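PDB 7O21: uncharacterized conserved from Bdellovibrio bacteriovorus, which probably acts as an L,D-carboxypeptidase of the YkuD family, editing the peptidoglycan of the cell wall and so helping to give this predatory bacterium its curved shape. Local coordinates for residues I73-G78 with P143-S148; F114-P119 with S131-H136; Q32-E37 with H248-Y253. One frame throughout, in Å; residues are numbered along the deposited sequence. Where two conformers were deposited one is given.

Contact 1: residues I73-G78 with P143-S148; sequences IGKMGG and PLTRGS
Lys75 and Met76 each turn their backbone N-H toward the loop 143-148, and these two bonds link the backbones. Lys75 N donates to Thr145 O over 3.0 Å, arriving tilted out of the carbonyl plane. Met76 N donates to Gly147 O, also over 3.0 Å; this bond is straighter, 164° at the hydrogen, and lies in the plane of the acceptor. Met76 and Ser148 form a single beta bridge. Thr145 O belongs to the short 3-10 turn 144-146, which closes through Arg146 N to Pro143 O and Gly147 N to Leu144 O, and Gly147 O lies just after it.

Backbone also packs against backbone without a side chain between. Gly74 CA lies 3.1 Å from Gly147 O and makes a CA-H...O contact with Ser148 O at 3.4 Å; a beta carbon on Gly74 would run into Gly147 C and Ser148 O, and one on Gly147 would be tight against Gly74 CA.

Thr145 and Met76 supply most of the side-chain contact. Thr145 CG2, anti to its own carbonyl carbon, rests 3.5 Å from Ile73 O and 3.7 Å from Lys75 NZ, and the Thr145 and Lys75 side chains lie side by side. Met76 CG comes to 3.1 Å from Arg146 O, after which the chain bends at chi2 (-65°) and its end leads away.

Segment 73-78 leaves strand 62-73, while 143-148 belongs to the loop joining strands 134-136 and 152-153, between His136 and Cys151, the predicted catalytic pair of the YkuD domain. Gly74 also hydrogen-bonds through its backbone to Gly150 and Cys151, and Met76 to Arg149; Ile73 packs on Val152 and Leu144 on Val153 of strand 152-153.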
loop_
_atom_site.group_PDB
_atom_site.type_symbol
_atom_site.label_atom_id
_atom_site.label_comp_id
_atom_site.label_asym_id
_atom_site.label_seq_id
_atom_site.Cartn_x
_atom_site.Cartn_y
_atom_site.Cartn_z
ATOM N N ILE A 73 0.445 -21.619 12.901
ATOM C CA ILE A 73 0.598 -20.189 13.117
ATOM C C ILE A 73 1.741 -19.946 14.089
ATOM O O ILE A 73 1.861 -20.635 15.113
ATOM C CB ILE A 73 -0.704 -19.576 13.656
ATOM C CG1 ILE A 73 -1.860 -19.884 12.706
ATOM C CG2 ILE A 73 -0.519 -18.080 13.883
ATOM C CD1 ILE A 73 -1.771 -19.208 11.345
ATOM N N GLY A 74 2.580 -18.961 13.771
ATOM C CA GLY A 74 3.663 -18.611 14.670
ATOM C C GLY A 74 3.139 -18.040 15.973
ATOM O O GLY A 74 2.104 -17.373 16.019
ATOM N N LYS A 75 3.877 -18.310 17.051
ATOM C CA LYS A 75 3.456 -17.925 18.390
ATOM C C LYS A 75 4.429 -16.996 19.104
ATOM O O LYS A 75 4.161 -16.609 20.247
ATOM C CB LYS A 75 3.239 -19.178 19.249
ATOM C CG LYS A 75 2.048 -20.020 18.848
ATOM C CD LYS A 75 1.815 -21.123 19.859
ATOM C CE LYS A 75 0.444 -21.762 19.694
ATOM N NZ LYS A 75 0.546 -23.214 19.362
ATOM N N MET A 76 5.532 -16.616 18.471
ATOM C CA MET A 76 6.620 -15.935 19.158
ATOM C C MET A 76 6.439 -14.423 19.136
ATOM O O MET A 76 5.875 -13.855 18.196
ATOM C CB MET A 76 7.956 -16.291 18.506
ATOM C CG MET A 76 8.399 -17.721 18.759
ATOM S SD MET A 76 8.746 -18.013 20.504
ATOM C CE MET A 76 10.248 -17.054 20.702
ATOM N N GLY A 77 6.935 -13.775 20.188
ATOM C CA GLY A 77 6.949 -12.322 20.255
ATOM C C GLY A 77 5.582 -11.681 20.221
ATOM O O GLY A 77 5.443 -10.562 19.716
ATOM N N GLY A 78 4.565 -12.356 20.748
ATOM C CA GLY A 78 3.215 -11.823 20.737
ATOM C C GLY A 78 2.988 -10.705 21.735
ATOM O O GLY A 78 2.501 -10.939 22.840
ATOM N N PRO A 143 9.940 -26.332 15.306
ATOM C CA PRO A 143 8.520 -26.375 15.125
ATOM C C PRO A 143 8.033 -25.174 14.307
ATOM O O PRO A 143 8.572 -24.167 14.374
ATOM C CB PRO A 143 7.947 -26.208 16.539
ATOM C CG PRO A 143 9.109 -26.242 17.469
ATOM C CD PRO A 143 10.358 -26.038 16.653
ATOM N N LEU A 144 6.962 -25.399 13.576
ATOM C CA LEU A 144 6.332 -24.322 12.813
ATOM C C LEU A 144 5.926 -23.151 13.705
ATOM O O LEU A 144 5.952 -21.997 13.262
ATOM C CB LEU A 144 5.129 -24.882 12.055
ATOM C CG LEU A 144 5.415 -25.950 10.998
ATOM C CD1 LEU A 144 4.117 -26.351 10.315
ATOM C CD2 LEU A 144 6.434 -25.440 9.971
ATOM N N THR A 145 5.572 -23.421 14.965
ATOM C CA THR A 145 5.115 -22.383 15.880
ATOM C C THR A 145 6.241 -21.479 16.365
ATOM O O THR A 145 5.963 -20.503 17.073
ATOM C CB THR A 145 4.399 -23.022 17.070
ATOM O OG1 THR A 145 5.162 -24.142 17.530
ATOM C CG2 THR A 145 3.027 -23.520 16.653
ATOM N N ARG A 146 7.490 -21.760 15.998
ATOM C CA ARG A 146 8.529 -20.786 16.307
ATOM C C ARG A 146 8.404 -19.499 15.497
ATOM O O ARG A 146 9.080 -18.518 15.821
ATOM C CB ARG A 146 9.918 -21.398 16.159
ATOM C CG ARG A 146 10.982 -20.587 16.871
ATOM C CD ARG A 146 12.307 -21.316 16.913
ATOM N NE ARG A 146 12.300 -22.466 17.813
ATOM C CZ ARG A 146 13.400 -23.120 18.172
ATOM N NH1 ARG A 146 14.572 -22.723 17.702
ATOM N NH2 ARG A 146 13.335 -24.160 18.990
ATOM N N GLY A 147 7.551 -19.467 14.477
ATOM C CA GLY A 147 7.336 -18.240 13.725
ATOM C C GLY A 147 6.815 -17.114 14.597
ATOM O O GLY A 147 6.313 -17.303 15.705
ATOM N N SER A 148 6.936 -15.900 14.063
ATOM C CA SER A 148 6.449 -14.726 14.767
ATOM C C SER A 148 4.929 -14.757 14.815
ATOM O O SER A 148 4.269 -15.320 13.935
ATOM C CB SER A 148 6.926 -13.452 14.063
ATOM O OG SER A 148 6.147 -12.323 14.423
#

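Contact 2: residues F114-P119 with S131-H136; sequences FTTNYP and SGIWLH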
loop_
_atom_site.group_PDB
_atom_site.type_symbol
_atom_site.label_atom_id
_atom_site.label_comp_id
_atom_site.label_asym_id
_atom_site.label_seq_id
_atom_site.Cartn_x
_atom_site.Cartn_y
_atom_site.Cartn_z
ATOM N N PHE A 114 6.242 -14.906 1.736
ATOM C CA PHE A 114 5.335 -14.077 0.960
ATOM C C PHE A 114 4.645 -13.119 1.912
ATOM O O PHE A 114 4.096 -13.545 2.932
ATOM C CB PHE A 114 4.298 -14.938 0.245
ATOM C CG PHE A 114 4.882 -15.808 -0.820
ATOM C CD1 PHE A 114 5.334 -17.088 -0.512
ATOM C CD2 PHE A 114 5.000 -15.348 -2.130
ATOM C CE1 PHE A 114 5.889 -17.893 -1.486
ATOM C CE2 PHE A 114 5.563 -16.158 -3.112
ATOM C CZ PHE A 114 6.008 -17.432 -2.786
ATOM N N THR A 115 4.700 -11.826 1.592
ATOM C CA THR A 115 4.050 -10.850 2.447
ATOM C C THR A 115 2.568 -10.782 2.109
ATOM O O THR A 115 2.132 -11.208 1.034
ATOM C CB THR A 115 4.686 -9.476 2.242
ATOM O OG1 THR A 115 4.387 -9.014 0.911
ATOM C CG2 THR A 115 6.209 -9.550 2.427
ATOM N N THR A 116 1.802 -10.206 3.025
ATOM C CA THR A 116 0.376 -9.990 2.809
ATOM C C THR A 116 0.048 -8.499 2.848
ATOM O O THR A 116 0.911 -7.638 3.088
ATOM C CB THR A 116 -0.467 -10.709 3.865
ATOM O OG1 THR A 116 -0.337 -10.036 5.131
ATOM C CG2 THR A 116 -0.088 -12.199 3.996
ATOM N N ASN A 117 -1.225 -8.192 2.607
ATOM C CA ASN A 117 -1.735 -6.838 2.759
ATOM C C ASN A 117 -2.290 -6.578 4.153
ATOM O O ASN A 117 -3.000 -5.587 4.343
ATOM C CB ASN A 117 -2.781 -6.523 1.682
ATOM C CG ASN A 117 -4.037 -7.370 1.824
ATOM O OD1 ASN A 117 -3.965 -8.534 2.151
ATOM N ND2 ASN A 117 -5.204 -6.755 1.602
ATOM N N TYR A 118 -2.006 -7.437 5.128
ATOM C CA TYR A 118 -2.433 -7.139 6.488
ATOM C C TYR A 118 -1.738 -5.872 6.976
ATOM O O TYR A 118 -0.521 -5.733 6.812
ATOM C CB TYR A 118 -2.092 -8.283 7.451
ATOM C CG TYR A 118 -2.429 -7.926 8.885
ATOM C CD1 TYR A 118 -3.689 -8.190 9.400
ATOM C CD2 TYR A 118 -1.502 -7.295 9.709
ATOM C CE1 TYR A 118 -4.021 -7.845 10.704
ATOM C CE2 TYR A 118 -1.825 -6.950 11.011
ATOM C CZ TYR A 118 -3.084 -7.233 11.499
ATOM O OH TYR A 118 -3.431 -6.897 12.791
ATOM N N PRO A 119 -2.462 -4.946 7.620
ATOM C CA PRO A 119 -3.900 -4.983 7.917
ATOM C C PRO A 119 -4.730 -4.498 6.722
ATOM O O PRO A 119 -4.365 -3.507 6.081
ATOM C CB PRO A 119 -4.025 -4.000 9.087
ATOM C CG PRO A 119 -2.933 -2.990 8.819
ATOM C CD PRO A 119 -1.793 -3.802 8.263
ATOM N N SER A 131 1.242 -7.051 14.717
ATOM C CA SER A 131 2.407 -7.263 13.874
ATOM C C SER A 131 1.992 -7.839 12.522
ATOM O O SER A 131 0.910 -8.414 12.365
ATOM C CB SER A 131 3.415 -8.183 14.565
ATOM O OG SER A 131 2.762 -9.176 15.337
ATOM N N GLY A 132 2.877 -7.678 11.537
ATOM C CA GLY A 132 2.562 -8.090 10.181
ATOM C C GLY A 132 2.325 -9.584 10.057
ATOM O O GLY A 132 2.692 -10.387 10.920
ATOM N N ILE A 133 1.692 -9.959 8.947
ATOM C CA ILE A 133 1.391 -11.354 8.642
ATOM C C ILE A 133 2.086 -11.701 7.339
ATOM O O ILE A 133 1.837 -11.060 6.309
ATOM C CB ILE A 133 -0.119 -11.605 8.511
ATOM C CG1 ILE A 133 -0.847 -11.208 9.794
ATOM C CG2 ILE A 133 -0.397 -13.060 8.170
ATOM C CD1 ILE A 133 -2.322 -11.539 9.768
ATOM N N TRP A 134 2.918 -12.744 7.379
ATOM C CA TRP A 134 3.540 -13.335 6.209
ATOM C C TRP A 134 3.190 -14.815 6.174
ATOM O O TRP A 134 2.874 -15.424 7.202
ATOM C CB TRP A 134 5.072 -13.268 6.300
ATOM C CG TRP A 134 5.709 -11.915 6.138
ATOM C CD1 TRP A 134 5.085 -10.716 5.973
ATOM C CD2 TRP A 134 7.114 -11.647 6.113
ATOM N NE1 TRP A 134 6.021 -9.707 5.860
ATOM C CE2 TRP A 134 7.275 -10.258 5.937
ATOM C CE3 TRP A 134 8.256 -12.452 6.228
ATOM C CZ2 TRP A 134 8.533 -9.654 5.859
ATOM C CZ3 TRP A 134 9.501 -11.853 6.159
ATOM C CH2 TRP A 134 9.632 -10.468 5.969
ATOM N N LEU A 135 3.296 -15.398 4.982
ATOM C CA LEU A 135 3.337 -16.846 4.804
ATOM C C LEU A 135 4.796 -17.213 4.549
ATOM O O LEU A 135 5.409 -16.685 3.617
ATOM C CB LEU A 135 2.480 -17.240 3.599
ATOM C CG LEU A 135 2.713 -18.644 3.032
ATOM C CD1 LEU A 135 2.226 -19.777 3.962
ATOM C CD2 LEU A 135 2.026 -18.736 1.680
ATOM N N HIS A 136 5.380 -18.045 5.408
ATOM C CA HIS A 136 6.805 -18.317 5.247
ATOM C C HIS A 136 7.140 -19.712 5.746
ATOM O O HIS A 136 6.268 -20.469 6.165
ATOM C CB HIS A 136 7.676 -17.237 5.910
ATOM C CG HIS A 136 7.557 -17.169 7.401
ATOM N ND1 HIS A 136 8.170 -18.078 8.243
ATOM C CD2 HIS A 136 6.938 -16.270 8.205
ATOM C CE1 HIS A 136 7.917 -17.748 9.498
ATOM N NE2 HIS A 136 7.171 -16.654 9.502
HETATM O O HOH W 1 2.917 -8.136 5.046
HETATM O O HOH W 2 1.459 -7.641 7.209
#
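Ile133 lays CD1 over one face of the Tyr118 ring, 4.0 Å from its centroid, a CH-pi contact in which the side chains cross at about a right angle. With Tyr118 CG anti to the backbone N (chi1 175°), the ring is placed against Ile133. Pro119 CB, beyond a cis peptide bond, covers the centre of the other ring face. The phenol oxygen is hydrogen-bonded to Gly130 N.

Ile133 also offers its carbonyl oxygen, which Thr116 OG1 reaches at 2.7 Å; Thr116 N adds a weak bond. Thr116 OG1 also accepts from Tyr118 N at 3.1 Å, making an ST turn. Water 2 donates to Tyr118 O and accepts from Ile133 N, bridging the two backbones.

Phe114 forms the hydrogen-bonded antiparallel pair with Leu135: Phe114 N to Leu135 O at 2.7 Å, 168° at the hydrogen, and Leu135 N back to Phe114 O at 2.9 Å. Their side chains share the sheet face that packs on Ile159 of helix 156-163. Next along, on the other face, Thr115 CG2 sits 3.8 Å from the centroid of the five-membered ring of Trp134.

Strand pairing thus holds one end, toward the predicted catalytic His136, while at the other a threonine hydroxyl, both donating and accepting, and a water carry on the polar link as the backbones part.

Contact 3: residues Q32-E37 with H248-Y253; sequences QISETE and HLSQPY
Ser250 meets Thr36 hydroxyl to hydroxyl, OG to OG1 at 2.7 Å, where strand 246-257 of the NTF2-like domain is interrupted and runs beside the chain leaving edge strand 30-32. Either oxygen could be the donor in this bond; Ser250 OG is also hydrogen-bonded to Leu266 N on the next strand of the sheet.

Gln251 follows, with bonds from both backbone and side chain. Its N-H points at Glu35 OE2, 2.8 Å from Gln251 N and nearly straight at 174°, on the anti side but well out of the carboxylate plane. Its carbonyl oxygen takes two donors: Ser34 OG, almost in line with C=O at 3.0 Å, and Glu35 N, tilted out of the carbonyl plane at 3.2 Å. The Ser34 hydroxyl in turn accepts from Thr36 N, an ST turn, so OG both donates and accepts. The Gln251 side chain extends with CG anti to the backbone N (chi1 172°), and NE2, with its acceptor in the amide plane, gives a hydrogen to Ile33 O at 2.8 Å. NE2 is also bonded to Gly60 O, so this side chain of the NTF2-like domain reaches both the N-terminal segment and the L,D-transpeptidase domain.

Pro252 contributes its carbonyl: Gln32 NE2 donates to Pro252 O at 3.1 Å, on a lone pair in the carbonyl plane. The Gln32 amide also stacks on that of Gln251, their planes 28° apart, and its OE1 is bonded to Arg191 NH1.

Tyr253 closes the series. In the conformer given, one of two deposited, Ser34 CB lies over a face of the ring and Ile33 CG2 near CE1, while OH is bonded to Ser40 N. The backbones also touch directly, Tyr253 CA lying 3.3 Å from Gln32 O in a CA-H...O contact.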
loop_
_atom_site.group_PDB
_atom_site.type_symbol
_atom_site.label_atom_id
_atom_site.label_comp_id
_atom_site.label_asym_id
_atom_site.label_seq_id
_atom_site.Cartn_x
_atom_site.Cartn_y
_atom_site.Cartn_z
ATOM N N GLN A 32 -16.708 -18.307 -4.411
ATOM C CA GLN A 32 -16.469 -18.253 -5.849
ATOM C C GLN A 32 -15.104 -17.621 -6.082
ATOM O O GLN A 32 -14.671 -16.765 -5.307
ATOM C CB GLN A 32 -17.544 -17.398 -6.541
ATOM C CG GLN A 32 -17.639 -17.596 -8.053
ATOM C CD GLN A 32 -18.940 -17.055 -8.608
ATOM O OE1 GLN A 32 -19.845 -17.816 -8.953
ATOM N NE2 GLN A 32 -19.053 -15.739 -8.662
ATOM N N ILE A 33 -14.427 -18.061 -7.150
ATOM C CA ILE A 33 -13.162 -17.482 -7.595
ATOM C C ILE A 33 -13.426 -16.729 -8.894
ATOM O O ILE A 33 -14.241 -17.163 -9.720
ATOM C CB ILE A 33 -12.093 -18.587 -7.751
ATOM C CG1 ILE A 33 -11.796 -19.189 -6.375
ATOM C CG2 ILE A 33 -10.806 -18.049 -8.373
ATOM C CD1 ILE A 33 -10.933 -20.439 -6.408
ATOM N N SER A 34 -12.796 -15.570 -9.053
ATOM C CA SER A 34 -13.113 -14.746 -10.214
ATOM C C SER A 34 -12.632 -15.420 -11.498
ATOM O O SER A 34 -11.605 -16.104 -11.521
ATOM C CB SER A 34 -12.486 -13.363 -10.088
ATOM O OG SER A 34 -12.549 -12.687 -11.330
ATOM N N GLU A 35 -13.401 -15.222 -12.576
ATOM C CA GLU A 35 -12.990 -15.717 -13.890
ATOM C C GLU A 35 -11.908 -14.851 -14.532
ATOM O O GLU A 35 -11.330 -15.257 -15.554
ATOM C CB GLU A 35 -14.184 -15.776 -14.843
ATOM C CG GLU A 35 -14.669 -14.391 -15.268
ATOM C CD GLU A 35 -15.893 -14.453 -16.171
ATOM O OE1 GLU A 35 -15.968 -15.374 -17.010
ATOM O OE2 GLU A 35 -16.792 -13.596 -16.038
ATOM N N THR A 36 -11.623 -13.673 -13.981
ATOM C CA THR A 36 -10.732 -12.719 -14.636
ATOM C C THR A 36 -9.275 -13.190 -14.537
ATOM O O THR A 36 -8.727 -13.323 -13.439
ATOM C CB THR A 36 -10.927 -11.334 -14.014
ATOM O OG1 THR A 36 -12.243 -10.855 -14.328
ATOM C CG2 THR A 36 -9.902 -10.344 -14.534
ATOM N N GLU A 37 -8.639 -13.430 -15.684
ATOM C CA GLU A 37 -7.304 -14.023 -15.678
ATOM C C GLU A 37 -6.218 -13.064 -15.190
ATOM O O GLU A 37 -5.128 -13.520 -14.826
ATOM C CB GLU A 37 -7.010 -14.675 -17.041
ATOM C CG GLU A 37 -8.041 -15.755 -17.311
ATOM C CD GLU A 37 -7.868 -16.526 -18.608
ATOM O OE1 GLU A 37 -6.876 -16.321 -19.334
ATOM O OE2 GLU A 37 -8.759 -17.351 -18.901
ATOM N N HIS A 248 -21.298 -3.776 -16.069
ATOM C CA HIS A 248 -21.077 -5.200 -16.262
ATOM C C HIS A 248 -19.940 -5.659 -15.363
ATOM O O HIS A 248 -18.919 -4.974 -15.241
ATOM C CB HIS A 248 -20.767 -5.499 -17.729
ATOM C CG HIS A 248 -21.930 -5.258 -18.643
ATOM N ND1 HIS A 248 -21.816 -4.578 -19.836
ATOM C CD2 HIS A 248 -23.237 -5.594 -18.526
ATOM C CE1 HIS A 248 -23.001 -4.510 -20.418
ATOM N NE2 HIS A 248 -23.880 -5.122 -19.644
ATOM N N LEU A 249 -20.132 -6.813 -14.725
ATOM C CA LEU A 249 -19.167 -7.359 -13.781
ATOM C C LEU A 249 -18.749 -8.742 -14.243
ATOM O O LEU A 249 -19.608 -9.580 -14.543
ATOM C CB LEU A 249 -19.801 -7.499 -12.395
ATOM C CG LEU A 249 -20.549 -6.289 -11.839
ATOM C CD1 LEU A 249 -21.163 -6.611 -10.478
ATOM C CD2 LEU A 249 -19.599 -5.133 -11.747
ATOM N N SER A 250 -17.441 -8.991 -14.286
ATOM C CA SER A 250 -16.989 -10.353 -14.507
ATOM C C SER A 250 -17.357 -11.223 -13.308
ATOM O O SER A 250 -17.629 -10.736 -12.204
ATOM C CB SER A 250 -15.478 -10.386 -14.730
ATOM O OG SER A 250 -14.769 -10.168 -13.514
ATOM N N GLN A 251 -17.390 -12.519 -13.537
ATOM C CA GLN A 251 -17.665 -13.423 -12.438
ATOM C C GLN A 251 -16.724 -13.097 -11.278
ATOM O O GLN A 251 -15.499 -13.117 -11.460
ATOM C CB GLN A 251 -17.462 -14.867 -12.874
ATOM C CG GLN A 251 -17.557 -15.837 -11.724
ATOM C CD GLN A 251 -17.266 -17.239 -12.179
ATOM O OE1 GLN A 251 -17.959 -17.776 -13.046
ATOM N NE2 GLN A 251 -16.236 -17.844 -11.604
ATOM N N PRO A 252 -17.246 -12.756 -10.101
ATOM C CA PRO A 252 -16.398 -12.235 -9.028
ATOM C C PRO A 252 -15.824 -13.300 -8.103
ATOM O O PRO A 252 -16.315 -14.426 -8.003
ATOM C CB PRO A 252 -17.381 -11.364 -8.230
ATOM C CG PRO A 252 -18.672 -12.083 -8.379
ATOM C CD PRO A 252 -18.678 -12.572 -9.811
ATOM N N TYR A 253 -14.719 -12.922 -7.439
ATOM C CA TYR A 253 -14.357 -13.550 -6.172
ATOM C C TYR A 253 -15.445 -13.197 -5.169
ATOM O O TYR A 253 -15.903 -12.054 -5.105
ATOM C CB TYR A 253 -13.067 -12.959 -5.573
ATOM C CG TYR A 253 -11.706 -13.317 -6.146
ATOM C CD1 TYR A 253 -11.123 -14.565 -5.949
ATOM C CD2 TYR A 253 -10.960 -12.355 -6.802
ATOM C CE1 TYR A 253 -9.847 -14.849 -6.456
ATOM C CE2 TYR A 253 -9.715 -12.630 -7.300
ATOM C CZ TYR A 253 -9.153 -13.858 -7.109
ATOM O OH TYR A 253 -7.899 -14.083 -7.644
#

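How the contacts relate
Contacts 1 and 2 belong to the same L,D-transpeptidase domain and touch where Gly147 packs on His136, their centres about 13 Å apart. Contact 2 is the buried one, a strand pair with Phe114 and Leu135 on one face and Thr115 and Trp134 on the other; contact 1 is partly buried, loop against loop. Contact 2 holds the predicted His136; contact 1 lies beside it and near Cys151. Contact 3 lies across the chain's centre from both, about 35 Å from contact 1 and 24 Å from contact 2 between centres. Partly buried, it joins the N-terminal segment to the NTF2-like domain, with side-chain amides, hydroxyls and a carboxylate doing most of the bonding.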